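Local structure of 6-aminohexanoate-cyclic-dimer hydrolase (Arthrobacter sp., 3A2P) at residues L258-L263 and L291-N296. The protein hydrolyses the cyclic dimer of 6-aminohexanoate, a nylon-6 by-product, to the linear dimer and belongs to the amidase family. Numbering follows the deposited sequence.
Sequences LRVGVL and LGHDVN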
ATOM      1  N   LEU A 258      11.085  13.539 -20.451  1.00 40.30           N
ATOM      2  CA  LEU A 258      11.947  12.882 -19.472  1.00 36.62           C
ATOM      3  C   LEU A 258      12.623  11.641 -20.039  1.00 34.01           C
ATOM      4  O   LEU A 258      12.154  11.059 -21.017  1.00 35.32           O
ATOM      5  CB  LEU A 258      11.119  12.496 -18.243  1.00 32.97           C
ATOM      6  CG  LEU A 258      10.356  13.644 -17.573  1.00 38.57           C
ATOM      7  CD1 LEU A 258       9.418  13.103 -16.499  1.00 36.29           C
ATOM      8  CD2 LEU A 258      11.348  14.629 -16.979  1.00 35.80           C
ATOM      9  N   ARG A 259      13.744  11.253 -19.437  1.00 32.98           N
ATOM     10  CA  ARG A 259      14.455  10.051 -19.856  1.00 34.70           C
ATOM     11  C   ARG A 259      13.736   8.920 -19.126  1.00 33.96           C
ATOM     12  O   ARG A 259      13.817   8.812 -17.901  1.00 31.25           O
ATOM     13  CB  ARG A 259      15.924  10.102 -19.424  1.00 38.43           C
ATOM     14  CG  ARG A 259      16.812  10.970 -20.297  1.00 54.00           C
ATOM     15  CD  ARG A 259      17.099  10.310 -21.643  1.00 62.19           C
ATOM     16  NE  ARG A 259      17.934   9.117 -21.510  1.00 69.58           N
ATOM     17  CZ  ARG A 259      18.351   8.374 -22.533  1.00 71.62           C
ATOM     18  NH1 ARG A 259      18.014   8.692 -23.775  1.00 68.34           N
ATOM     19  NH2 ARG A 259      19.113   7.310 -22.314  1.00 73.59           N
ATOM     20  N   VAL A 260      13.025   8.095 -19.883  1.00 31.57           N
ATOM     21  CA  VAL A 260      12.253   6.992 -19.321  1.00 31.14           C
ATOM     22  C   VAL A 260      12.796   5.630 -19.719  1.00 31.52           C
ATOM     23  O   VAL A 260      13.067   5.375 -20.895  1.00 32.06           O
ATOM     24  CB  VAL A 260      10.774   7.073 -19.778  1.00 31.42           C
ATOM     25  CG1 VAL A 260       9.978   5.889 -19.218  1.00 29.24           C
ATOM     26  CG2 VAL A 260      10.164   8.396 -19.338  1.00 26.08           C
ATOM     27  N   GLY A 261      12.946   4.756 -18.729  1.00 29.83           N
ATOM     28  CA  GLY A 261      13.425   3.409 -18.981  1.00 30.43           C
ATOM     29  C   GLY A 261      12.275   2.437 -18.765  1.00 32.87           C
ATOM     30  O   GLY A 261      11.516   2.575 -17.803  1.00 30.02           O
ATOM     31  N   VAL A 262      12.146   1.456 -19.653  1.00 30.87           N
ATOM     32  CA  VAL A 262      11.075   0.468 -19.559  1.00 32.92           C
ATOM     33  C   VAL A 262      11.628  -0.922 -19.296  1.00 29.86           C
ATOM     34  O   VAL A 262      12.583  -1.353 -19.942  1.00 30.04           O
ATOM     35  CB  VAL A 262      10.257   0.395 -20.871  1.00 37.68           C
ATOM     36  CG1 VAL A 262       9.027  -0.479 -20.669  1.00 36.63           C
ATOM     37  CG2 VAL A 262       9.867   1.789 -21.320  1.00 44.94           C
ATOM     38  N   LEU A 263      11.027  -1.623 -18.341  1.00 28.92           N
ATOM     39  CA  LEU A 263      11.454  -2.977 -18.012  1.00 28.72           C
ATOM     40  C   LEU A 263      10.292  -3.923 -18.283  1.00 30.21           C
ATOM     41  O   LEU A 263       9.243  -3.821 -17.638  1.00 27.99           O
ATOM     42  CB  LEU A 263      11.861  -3.071 -16.538  1.00 28.85           C
ATOM     43  CG  LEU A 263      12.202  -4.474 -16.016  1.00 26.96           C
ATOM     44  CD1 LEU A 263      13.395  -5.053 -16.787  1.00 26.95           C
ATOM     45  CD2 LEU A 263      12.518  -4.393 -14.523  1.00 27.22           C
ATOM     46  N   LEU A 291       3.603  10.774 -25.970  1.00 41.66           N
ATOM     47  CA  LEU A 291       3.483  12.043 -25.263  1.00 43.18           C
ATOM     48  C   LEU A 291       4.724  12.914 -25.414  1.00 42.58           C
ATOM     49  O   LEU A 291       4.742  14.060 -24.965  1.00 46.12           O
ATOM     50  CB  LEU A 291       3.199  11.796 -23.781  1.00 45.16           C
ATOM     51  CG  LEU A 291       1.801  11.268 -23.456  1.00 50.95           C
ATOM     52  CD1 LEU A 291       1.718  10.880 -21.987  1.00 50.30           C
ATOM     53  CD2 LEU A 291       0.768  12.332 -23.797  1.00 50.68           C
ATOM     54  N   GLY A 292       5.764  12.371 -26.035  1.00 42.89           N
ATOM     55  CA  GLY A 292       6.978  13.143 -26.235  1.00 41.64           C
ATOM     56  C   GLY A 292       8.146  12.810 -25.324  1.00 42.97           C
ATOM     57  O   GLY A 292       9.197  13.444 -25.412  1.00 40.96           O
ATOM     58  N   HIS A 293       7.976  11.829 -24.444  1.00 40.02           N
ATOM     59  CA  HIS A 293       9.057  11.449 -23.545  1.00 36.40           C
ATOM     60  C   HIS A 293      10.090  10.611 -24.289  1.00 37.80           C
ATOM     61  O   HIS A 293       9.786   9.992 -25.308  1.00 37.60           O
ATOM     62  CB  HIS A 293       8.507  10.665 -22.348  1.00 34.77           C
ATOM     63  CG  HIS A 293       7.671  11.491 -21.421  1.00 30.45           C
ATOM     64  ND1 HIS A 293       8.206  12.467 -20.608  1.00 30.16           N
ATOM     65  CD2 HIS A 293       6.335  11.504 -21.195  1.00 32.40           C
ATOM     66  CE1 HIS A 293       7.238  13.046 -19.921  1.00 30.70           C
ATOM     67  NE2 HIS A 293       6.093  12.481 -20.259  1.00 32.15           N
ATOM     68  N   ASP A 294      11.317  10.609 -23.783  1.00 36.45           N
ATOM     69  CA  ASP A 294      12.392   9.839 -24.393  1.00 37.16           C
ATOM     70  C   ASP A 294      12.355   8.452 -23.758  1.00 36.57           C
ATOM     71  O   ASP A 294      13.018   8.199 -22.750  1.00 36.06           O
ATOM     72  CB  ASP A 294      13.732  10.521 -24.122  1.00 37.40           C
ATOM     73  CG  ASP A 294      14.893   9.802 -24.771  1.00 39.27           C
ATOM     74  OD1 ASP A 294      14.658   8.828 -25.513  1.00 43.71           O
ATOM     75  OD2 ASP A 294      16.047  10.217 -24.539  1.00 52.14           O
ATOM     76  N   VAL A 295      11.575   7.561 -24.363  1.00 36.22           N
ATOM     77  CA  VAL A 295      11.390   6.207 -23.851  1.00 35.75           C
ATOM     78  C   VAL A 295      12.346   5.180 -24.451  1.00 35.16           C
ATOM     79  O   VAL A 295      12.497   5.089 -25.669  1.00 37.70           O
ATOM     80  CB  VAL A 295       9.930   5.763 -24.081  1.00 33.96           C
ATOM     81  CG1 VAL A 295       9.690   4.373 -23.487  1.00 36.20           C
ATOM     82  CG2 VAL A 295       8.993   6.782 -23.460  1.00 32.01           C
ATOM     83  N   ASN A 296      12.980   4.397 -23.582  1.00 32.01           N
ATOM     84  CA  ASN A 296      13.945   3.386 -24.005  1.00 34.05           C
ATOM     85  C   ASN A 296      13.860   2.134 -23.142  1.00 34.23           C
ATOM     86  O   ASN A 296      13.395   2.190 -22.006  1.00 32.64           O
ATOM     87  CB  ASN A 296      15.361   3.948 -23.879  1.00 35.32           C
ATOM     88  CG  ASN A 296      15.538   5.258 -24.616  1.00 45.10           C
ATOM     89  OD1 ASN A 296      15.759   5.276 -25.825  1.00 45.00           O
ATOM     90  ND2 ASN A 296      15.423   6.367 -23.889  1.00 41.73           N
TER
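Arg259 and Asp294 form a salt bridge on one face of a parallel strand pair. NH1 of Arg259 lies 2.6 Å from OD2 of Asp294, which it meets from above the carboxylate plane. The arginine chain bends at chi2 (-74°) and chi3 (-68°), which turns the guanidinium toward the Asp294 and Asn296 side chains. Asn296 ND2 sits over one guanidinium face, toward its rim, with the amide tilted 39° from it. The same ND2 donates to the other carboxylate oxygen, OD1 of Asp294, at 3.0 Å. Two donors thus hold the carboxylate, one on each oxygen. A leucine in place of Arg259 would probably leave OD2 of Asp294 without its charged mate and take away the guanidinium that lies against Asn296 ND2. Trp381 adds a cation-pi contact to Arg259.

Four backbone bonds join the two segments. Asp294 N donates to Leu258 O, and Val260 N to Asp294 O at 2.9 Å. Asn296 N then donates to Val260 O, and Val262 N to Asn296 O at 2.8 Å. Before the first of these, Leu258 N donates to His293 ND1 (3.1 Å) in the imidazole plane. NE2 of the same ring bonds Gln469 of helix 460-473, so both ring nitrogens are engaged.

On the opposite face the valines pack together. Val260 CB meets Val295 CG2 at 4.1 Å, and Val262 CG2 presses tightly on Val295 CG1 at 3.4 Å. Val262 and Val295 both also touch Ala285 of helix 275-290. That helix ends in a Schellman motif at Gly292 and links the two strands, which makes this a beta-alpha-beta crossover at one edge of the mixed amidase sheet.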